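PDB 1LTL: DNA replication initiator (Cdc21/Cdc54) from Methanothermobacter thermautotrophicus, which probably acts as an ATP-driven helicase that unwinds DNA at replication, the part described here being the N-terminal, zinc-carrying portion of this MCM protein. Local coordinates for residues A[198-210]-A[234-246]. Residues are numbered along the deposited sequence; the frame is centred on the assembly and turned at random.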
ATOM      1  N   ARG A 198     -24.927  34.577 -36.833  1.00 73.99           N
ATOM      2  CA  ARG A 198     -24.291  33.676 -35.892  1.00 70.19           C
ATOM      3  C   ARG A 198     -25.170  33.588 -34.650  1.00 64.52           C
ATOM      4  O   ARG A 198     -25.759  34.573 -34.225  1.00 63.88           O
ATOM      5  CB  ARG A 198     -22.897  34.197 -35.524  1.00 74.39           C
ATOM      6  CG  ARG A 198     -21.809  33.913 -36.566  1.00 80.15           C
ATOM      7  CD  ARG A 198     -20.466  34.526 -36.148  1.00 84.39           C
ATOM      8  NE  ARG A 198     -19.385  34.233 -37.087  1.00 88.54           N
ATOM      9  CZ  ARG A 198     -18.206  34.856 -37.089  1.00 91.35           C
ATOM     10  NH1 ARG A 198     -17.950  35.814 -36.200  1.00 92.85           N
ATOM     11  NH2 ARG A 198     -17.276  34.522 -37.982  1.00 92.54           N
ATOM     12  N   GLN A 199     -25.265  32.405 -34.069  1.00 57.71           N
ATOM     13  CA  GLN A 199     -26.080  32.250 -32.891  1.00 51.62           C
ATOM     14  C   GLN A 199     -25.259  31.839 -31.683  1.00 46.44           C
ATOM     15  O   GLN A 199     -24.128  31.378 -31.807  1.00 46.77           O
ATOM     16  CB  GLN A 199     -27.158  31.215 -33.158  1.00 54.58           C
ATOM     17  CG  GLN A 199     -26.704  30.114 -34.092  1.00 58.40           C
ATOM     18  CD  GLN A 199     -27.562  28.860 -33.969  1.00 61.50           C
ATOM     19  OE1 GLN A 199     -28.801  28.932 -33.945  1.00 62.02           O
ATOM     20  NE2 GLN A 199     -26.905  27.697 -33.895  1.00 61.96           N
ATOM     21  N   ILE A 200     -25.817  32.023 -30.501  1.00 39.49           N
ATOM     22  CA  ILE A 200     -25.109  31.625 -29.306  1.00 33.60           C
ATOM     23  C   ILE A 200     -26.084  30.984 -28.344  1.00 31.81           C
ATOM     24  O   ILE A 200     -27.257  31.325 -28.340  1.00 33.08           O
ATOM     25  CB  ILE A 200     -24.441  32.798 -28.619  1.00 30.76           C
ATOM     26  CG1 ILE A 200     -23.420  32.258 -27.624  1.00 29.07           C
ATOM     27  CG2 ILE A 200     -25.472  33.648 -27.906  1.00 28.96           C
ATOM     28  CD1 ILE A 200     -22.602  33.304 -27.000  1.00 27.00           C
ATOM     29  N   THR A 201     -25.617  30.060 -27.515  1.00 28.92           N
ATOM     30  CA  THR A 201     -26.528  29.408 -26.591  1.00 25.17           C
ATOM     31  C   THR A 201     -26.786  30.181 -25.320  1.00 22.14           C
ATOM     32  O   THR A 201     -25.882  30.765 -24.729  1.00 21.45           O
ATOM     33  CB  THR A 201     -26.032  28.010 -26.226  1.00 26.00           C
ATOM     34  OG1 THR A 201     -26.211  27.137 -27.346  1.00 29.73           O
ATOM     35  CG2 THR A 201     -26.800  27.462 -25.067  1.00 25.20           C
ATOM     36  N   VAL A 202     -28.044  30.194 -24.912  1.00 20.01           N
ATOM     37  CA  VAL A 202     -28.402  30.867 -23.681  1.00 21.41           C
ATOM     38  C   VAL A 202     -29.003  29.836 -22.742  1.00 20.34           C
ATOM     39  O   VAL A 202     -29.758  28.956 -23.156  1.00 21.84           O
ATOM     40  CB  VAL A 202     -29.398  32.033 -23.913  1.00 22.20           C
ATOM     41  CG1 VAL A 202     -29.844  32.636 -22.587  1.00 19.87           C
ATOM     42  CG2 VAL A 202     -28.727  33.094 -24.749  1.00 24.86           C
ATOM     43  N   VAL A 203     -28.630  29.938 -21.478  1.00 18.37           N
ATOM     44  CA  VAL A 203     -29.119  29.028 -20.482  1.00 18.91           C
ATOM     45  C   VAL A 203     -29.994  29.768 -19.517  1.00 20.75           C
ATOM     46  O   VAL A 203     -29.559  30.715 -18.863  1.00 21.44           O
ATOM     47  CB  VAL A 203     -27.975  28.406 -19.706  1.00 18.58           C
ATOM     48  CG1 VAL A 203     -28.503  27.704 -18.484  1.00 16.80           C
ATOM     49  CG2 VAL A 203     -27.230  27.444 -20.598  1.00 17.30           C
ATOM     50  N   LEU A 204     -31.237  29.329 -19.419  1.00 21.66           N
ATOM     51  CA  LEU A 204     -32.171  29.966 -18.518  1.00 22.19           C
ATOM     52  C   LEU A 204     -32.497  29.022 -17.380  1.00 23.57           C
ATOM     53  O   LEU A 204     -32.812  27.856 -17.605  1.00 23.87           O
ATOM     54  CB  LEU A 204     -33.443  30.321 -19.274  1.00 20.94           C
ATOM     55  CG  LEU A 204     -33.375  31.354 -20.389  1.00 21.87           C
ATOM     56  CD1 LEU A 204     -34.780  31.526 -20.960  1.00 24.70           C
ATOM     57  CD2 LEU A 204     -32.849  32.683 -19.877  1.00 21.26           C
ATOM     58  N   GLU A 205     -32.428  29.518 -16.153  1.00 24.42           N
ATOM     59  CA  GLU A 205     -32.751  28.666 -15.024  1.00 25.96           C
ATOM     60  C   GLU A 205     -33.729  29.293 -14.038  1.00 28.13           C
ATOM     61  O   GLU A 205     -34.009  30.483 -14.092  1.00 28.80           O
ATOM     62  CB  GLU A 205     -31.481  28.261 -14.301  1.00 24.72           C
ATOM     63  CG  GLU A 205     -30.467  27.607 -15.205  1.00 23.00           C
ATOM     64  CD  GLU A 205     -29.328  27.031 -14.419  1.00 23.33           C
ATOM     65  OE1 GLU A 205     -28.975  27.660 -13.382  1.00 20.31           O
ATOM     66  OE2 GLU A 205     -28.786  25.972 -14.839  1.00 21.61           O
ATOM     67  N   ASP A 206     -34.227  28.467 -13.124  1.00 30.19           N
ATOM     68  CA  ASP A 206     -35.206  28.872 -12.125  1.00 30.53           C
ATOM     69  C   ASP A 206     -36.439  29.546 -12.726  1.00 30.77           C
ATOM     70  O   ASP A 206     -37.023  29.017 -13.660  1.00 29.94           O
ATOM     71  CB  ASP A 206     -34.589  29.774 -11.064  1.00 32.69           C
ATOM     72  CG  ASP A 206     -35.119  29.462  -9.675  1.00 34.65           C
ATOM     73  OD1 ASP A 206     -36.072  28.648  -9.582  1.00 36.20           O
ATOM     74  OD2 ASP A 206     -34.594  30.015  -8.682  1.00 34.64           O
ATOM     75  N   ASP A 207     -36.838  30.704 -12.201  1.00 32.30           N
ATOM     76  CA  ASP A 207     -38.039  31.372 -12.694  1.00 34.49           C
ATOM     77  C   ASP A 207     -37.962  31.934 -14.092  1.00 36.21           C
ATOM     78  O   ASP A 207     -38.985  32.339 -14.648  1.00 37.07           O
ATOM     79  CB  ASP A 207     -38.471  32.474 -11.751  1.00 35.72           C
ATOM     80  CG  ASP A 207     -37.368  33.418 -11.445  1.00 40.29           C
ATOM     81  OD1 ASP A 207     -36.320  32.949 -10.953  1.00 43.50           O
ATOM     82  OD2 ASP A 207     -37.537  34.633 -11.693  1.00 43.75           O
ATOM     83  N   LEU A 208     -36.764  31.963 -14.664  1.00 36.57           N
ATOM     84  CA  LEU A 208     -36.598  32.456 -16.017  1.00 35.74           C
ATOM     85  C   LEU A 208     -36.927  31.361 -16.988  1.00 35.14           C
ATOM     86  O   LEU A 208     -36.925  31.563 -18.197  1.00 35.94           O
ATOM     87  CB  LEU A 208     -35.175  32.879 -16.262  1.00 38.01           C
ATOM     88  CG  LEU A 208     -34.886  34.357 -16.066  1.00 40.70           C
ATOM     89  CD1 LEU A 208     -35.316  34.833 -14.685  1.00 39.89           C
ATOM     90  CD2 LEU A 208     -33.391  34.530 -16.281  1.00 40.98           C
ATOM     91  N   VAL A 209     -37.203  30.185 -16.468  1.00 35.40           N
ATOM     92  CA  VAL A 209     -37.516  29.073 -17.335  1.00 36.52           C
ATOM     93  C   VAL A 209     -38.830  29.335 -18.042  1.00 37.14           C
ATOM     94  O   VAL A 209     -39.710  29.983 -17.492  1.00 37.28           O
ATOM     95  CB  VAL A 209     -37.600  27.778 -16.516  1.00 36.04           C
ATOM     96  CG1 VAL A 209     -38.104  26.640 -17.374  1.00 37.44           C
ATOM     97  CG2 VAL A 209     -36.228  27.446 -15.971  1.00 36.46           C
ATOM     98  N   ASP A 210     -38.948  28.842 -19.270  1.00 39.36           N
ATOM     99  CA  ASP A 210     -40.177  28.976 -20.056  1.00 41.85           C
ATOM    100  C   ASP A 210     -40.675  30.408 -20.035  1.00 42.80           C
ATOM    101  O   ASP A 210     -41.832  30.665 -19.717  1.00 45.41           O
ATOM    102  CB  ASP A 210     -41.249  28.043 -19.481  1.00 43.71           C
ATOM    103  CG  ASP A 210     -42.195  27.506 -20.540  1.00 46.03           C
ATOM    104  OD1 ASP A 210     -41.774  27.363 -21.715  1.00 46.80           O
ATOM    105  OD2 ASP A 210     -43.356  27.198 -20.185  1.00 47.56           O
ATOM    106  N   ARG A 234     -12.855  20.997 -27.742  1.00 45.64           N
ATOM    107  CA  ARG A 234     -12.905  22.426 -28.029  1.00 41.92           C
ATOM    108  C   ARG A 234     -13.893  23.201 -27.148  1.00 36.89           C
ATOM    109  O   ARG A 234     -15.021  22.773 -26.951  1.00 36.05           O
ATOM    110  CB  ARG A 234     -13.259  22.663 -29.505  1.00 45.56           C
ATOM    111  CG  ARG A 234     -12.289  22.010 -30.486  1.00 51.72           C
ATOM    112  CD  ARG A 234     -12.612  22.330 -31.959  1.00 57.59           C
ATOM    113  NE  ARG A 234     -12.547  21.152 -32.845  1.00 63.69           N
ATOM    114  CZ  ARG A 234     -11.478  20.363 -33.012  1.00 66.27           C
ATOM    115  NH1 ARG A 234     -10.343  20.606 -32.352  1.00 66.78           N
ATOM    116  NH2 ARG A 234     -11.546  19.317 -33.838  1.00 67.30           N
ATOM    117  N   PHE A 235     -13.453  24.331 -26.604  1.00 31.03           N
ATOM    118  CA  PHE A 235     -14.330  25.143 -25.794  1.00 25.55           C
ATOM    119  C   PHE A 235     -15.316  25.858 -26.694  1.00 25.52           C
ATOM    120  O   PHE A 235     -15.087  25.991 -27.882  1.00 25.75           O
ATOM    121  CB  PHE A 235     -13.551  26.161 -25.014  1.00 22.14           C
ATOM    122  CG  PHE A 235     -12.896  25.607 -23.798  1.00 20.23           C
ATOM    123  CD1 PHE A 235     -11.616  25.095 -23.850  1.00 19.90           C
ATOM    124  CD2 PHE A 235     -13.543  25.623 -22.586  1.00 19.70           C
ATOM    125  CE1 PHE A 235     -10.994  24.613 -22.705  1.00 17.27           C
ATOM    126  CE2 PHE A 235     -12.912  25.139 -21.444  1.00 18.80           C
ATOM    127  CZ  PHE A 235     -11.638  24.639 -21.513  1.00 15.80           C
ATOM    128  N   LYS A 236     -16.417  26.317 -26.113  1.00 27.15           N
ATOM    129  CA  LYS A 236     -17.488  27.011 -26.832  1.00 26.64           C
ATOM    130  C   LYS A 236     -18.088  27.975 -25.834  1.00 25.50           C
ATOM    131  O   LYS A 236     -18.187  27.638 -24.660  1.00 26.38           O
ATOM    132  CB  LYS A 236     -18.552  26.005 -27.253  1.00 29.60           C
ATOM    133  CG  LYS A 236     -19.732  26.597 -27.996  1.00 35.14           C
ATOM    134  CD  LYS A 236     -19.292  27.143 -29.349  1.00 38.91           C
ATOM    135  CE  LYS A 236     -20.454  27.305 -30.334  1.00 40.00           C
ATOM    136  NZ  LYS A 236     -21.013  26.019 -30.871  1.00 39.71           N
ATOM    137  N   ASN A 237     -18.498  29.164 -26.257  1.00 24.07           N
ATOM    138  CA  ASN A 237     -19.066  30.082 -25.268  1.00 22.95           C
ATOM    139  C   ASN A 237     -20.576  30.079 -25.253  1.00 20.49           C
ATOM    140  O   ASN A 237     -21.215  29.835 -26.271  1.00 21.10           O
ATOM    141  CB  ASN A 237     -18.592  31.513 -25.492  1.00 25.34           C
ATOM    142  CG  ASN A 237     -17.086  31.648 -25.443  1.00 27.73           C
ATOM    143  OD1 ASN A 237     -16.398  30.896 -24.750  1.00 30.00           O
ATOM    144  ND2 ASN A 237     -16.567  32.633 -26.156  1.00 27.54           N
ATOM    145  N   PHE A 238     -21.153  30.336 -24.087  1.00 17.76           N
ATOM    146  CA  PHE A 238     -22.608  30.397 -23.981  1.00 17.08           C
ATOM    147  C   PHE A 238     -22.963  31.447 -22.944  1.00 17.40           C
ATOM    148  O   PHE A 238     -22.119  31.833 -22.133  1.00 19.01           O
ATOM    149  CB  PHE A 238     -23.205  29.016 -23.601  1.00 15.83           C
ATOM    150  CG  PHE A 238     -22.932  28.597 -22.178  1.00 14.87           C
ATOM    151  CD1 PHE A 238     -23.752  29.020 -21.142  1.00 12.90           C
ATOM    152  CD2 PHE A 238     -21.801  27.858 -21.859  1.00 13.91           C
ATOM    153  CE1 PHE A 238     -23.445  28.722 -19.832  1.00 11.64           C
ATOM    154  CE2 PHE A 238     -21.496  27.562 -20.542  1.00 10.66           C
ATOM    155  CZ  PHE A 238     -22.318  27.996 -19.535  1.00 10.70           C
ATOM    156  N   ILE A 239     -24.193  31.935 -22.974  1.00 17.25           N
ATOM    157  CA  ILE A 239     -24.569  32.920 -21.971  1.00 19.53           C
ATOM    158  C   ILE A 239     -25.462  32.325 -20.908  1.00 20.03           C
ATOM    159  O   ILE A 239     -26.447  31.639 -21.204  1.00 21.34           O
ATOM    160  CB  ILE A 239     -25.341  34.122 -22.539  1.00 20.65           C
ATOM    161  CG1 ILE A 239     -24.499  34.869 -23.575  1.00 20.93           C
ATOM    162  CG2 ILE A 239     -25.711  35.051 -21.405  1.00 18.70           C
ATOM    163  CD1 ILE A 239     -25.335  35.686 -24.522  1.00 21.62           C
ATOM    164  N   TYR A 240     -25.097  32.597 -19.663  1.00 20.24           N
ATOM    165  CA  TYR A 240     -25.862  32.152 -18.510  1.00 19.59           C
ATOM    166  C   TYR A 240     -26.745  33.357 -18.199  1.00 19.98           C
ATOM    167  O   TYR A 240     -26.298  34.354 -17.614  1.00 19.15           O
ATOM    168  CB  TYR A 240     -24.932  31.846 -17.334  1.00 20.07           C
ATOM    169  CG  TYR A 240     -25.667  31.308 -16.140  1.00 23.89           C
ATOM    170  CD1 TYR A 240     -26.478  30.183 -16.265  1.00 27.12           C
ATOM    171  CD2 TYR A 240     -25.647  31.974 -14.915  1.00 23.77           C
ATOM    172  CE1 TYR A 240     -27.270  29.739 -15.219  1.00 27.04           C
ATOM    173  CE2 TYR A 240     -26.438  31.538 -13.848  1.00 25.05           C
ATOM    174  CZ  TYR A 240     -27.258  30.417 -14.014  1.00 28.33           C
ATOM    175  OH  TYR A 240     -28.114  29.972 -13.014  1.00 31.40           O
ATOM    176  N   GLY A 241     -27.999  33.249 -18.618  1.00 21.36           N
ATOM    177  CA  GLY A 241     -28.961  34.318 -18.441  1.00 23.60           C
ATOM    178  C   GLY A 241     -29.239  34.764 -17.026  1.00 27.36           C
ATOM    179  O   GLY A 241     -29.419  33.937 -16.135  1.00 28.73           O
ATOM    180  N   ASN A 242     -29.264  36.080 -16.822  1.00 30.77           N
ATOM    181  CA  ASN A 242     -29.561  36.655 -15.523  1.00 33.68           C
ATOM    182  C   ASN A 242     -30.855  37.417 -15.605  1.00 37.02           C
ATOM    183  O   ASN A 242     -31.724  37.268 -14.765  1.00 39.28           O
ATOM    184  CB  ASN A 242     -28.506  37.646 -15.077  1.00 33.85           C
ATOM    185  CG  ASN A 242     -28.918  38.380 -13.807  1.00 35.82           C
ATOM    186  OD1 ASN A 242     -28.518  38.012 -12.697  1.00 37.14           O
ATOM    187  ND2 ASN A 242     -29.738  39.410 -13.964  1.00 34.66           N
ATOM    188  N   TYR A 243     -30.970  38.254 -16.621  1.00 40.84           N
ATOM    189  CA  TYR A 243     -32.157  39.066 -16.781  1.00 45.03           C
ATOM    190  C   TYR A 243     -32.522  39.137 -18.249  1.00 45.52           C
ATOM    191  O   TYR A 243     -31.650  39.180 -19.112  1.00 45.71           O
ATOM    192  CB  TYR A 243     -31.892  40.474 -16.202  1.00 49.14           C
ATOM    193  CG  TYR A 243     -33.012  41.473 -16.407  1.00 54.05           C
ATOM    194  CD1 TYR A 243     -34.284  41.246 -15.876  1.00 56.25           C
ATOM    195  CD2 TYR A 243     -32.825  42.607 -17.200  1.00 55.43           C
ATOM    196  CE1 TYR A 243     -35.345  42.112 -16.140  1.00 58.51           C
ATOM    197  CE2 TYR A 243     -33.881  43.481 -17.473  1.00 57.90           C
ATOM    198  CZ  TYR A 243     -35.141  43.226 -16.945  1.00 58.55           C
ATOM    199  OH  TYR A 243     -36.216  44.039 -17.257  1.00 59.21           O
ATOM    200  N   THR A 244     -33.818  39.123 -18.525  1.00 46.97           N
ATOM    201  CA  THR A 244     -34.297  39.201 -19.888  1.00 49.79           C
ATOM    202  C   THR A 244     -35.232  40.379 -20.050  1.00 53.91           C
ATOM    203  O   THR A 244     -35.954  40.754 -19.124  1.00 54.66           O
ATOM    204  CB  THR A 244     -35.026  37.923 -20.301  1.00 48.19           C
ATOM    205  OG1 THR A 244     -34.078  36.994 -20.829  1.00 46.96           O
ATOM    206  CG2 THR A 244     -36.076  38.218 -21.353  1.00 47.57           C
ATOM    207  N   GLU A 245     -35.212  40.951 -21.245  1.00 58.37           N
ATOM    208  CA  GLU A 245     -36.027  42.109 -21.572  1.00 62.16           C
ATOM    209  C   GLU A 245     -36.342  42.110 -23.063  1.00 62.95           C
ATOM    210  O   GLU A 245     -35.533  41.681 -23.885  1.00 63.09           O
ATOM    211  CB  GLU A 245     -35.250  43.373 -21.213  1.00 65.29           C
ATOM    212  CG  GLU A 245     -35.992  44.669 -21.468  1.00 71.85           C
ATOM    213  CD  GLU A 245     -35.081  45.898 -21.358  1.00 75.89           C
ATOM    214  OE1 GLU A 245     -34.387  46.047 -20.319  1.00 77.50           O
ATOM    215  OE2 GLU A 245     -35.069  46.726 -22.307  1.00 78.11           O
ATOM    216  N   PHE A 246     -37.522  42.590 -23.419  1.00 64.08           N
ATOM    217  CA  PHE A 246     -37.863  42.632 -24.823  1.00 65.48           C
ATOM    218  C   PHE A 246     -37.509  43.988 -25.419  1.00 67.03           C
ATOM    219  O   PHE A 246     -37.410  44.993 -24.709  1.00 67.28           O
ATOM    220  CB  PHE A 246     -39.337  42.334 -25.015  1.00 64.27           C
ATOM    221  CG  PHE A 246     -39.732  40.968 -24.564  1.00 63.90           C
ATOM    222  CD1 PHE A 246     -39.990  40.711 -23.226  1.00 63.50           C
ATOM    223  CD2 PHE A 246     -39.856  39.935 -25.482  1.00 62.78           C
ATOM    224  CE1 PHE A 246     -40.370  39.439 -22.812  1.00 63.31           C
ATOM    225  CE2 PHE A 246     -40.234  38.661 -25.078  1.00 61.99           C
ATOM    226  CZ  PHE A 246     -40.493  38.411 -23.743  1.00 62.15           C
TER
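V203 meets Y240 and F238 on one face of a parallel strand pair, 199-205 beside 234-243, while I239 packs against I200 and V202 on the other. The two methyls of V203 divide the work. CG1, anti to the backbone N (chi1 167°), lies at the edge of the Y240 ring, 3.9 Å from CD1 of Y240, and CG2 of V203 reaches CD1 of F238 at 3.9 Å. Behind them, I239 runs side by side with V202 and crosses I200 at about a right angle, its CD1 4.0 Å from CG2 of I200. I239 is also held by its backbone: its N donates to O of T201 at 2.7 Å, and its O accepts from N of V203 at 2.8 Å. The ladder continues with G241 N to V203 O. With CG of Y240 anti to its own N (chi1 -177°), the ring extends along the sheet and its OH donates to OE1 of E205, the carboxylate standing perpendicular to the ring. A phenylalanine in place of Y240 would probably keep the contact with V203 but leave OE1 of E205 without this donor. OE2 of E205 is taken by R129 and T179. Within the OB-fold domain, strand 199-205 is flanked on its other edge by antiparallel strand 175-185, and strand 234-243 pairs with antiparallel strand 217-229, whose R225 touches both F238 and Y240.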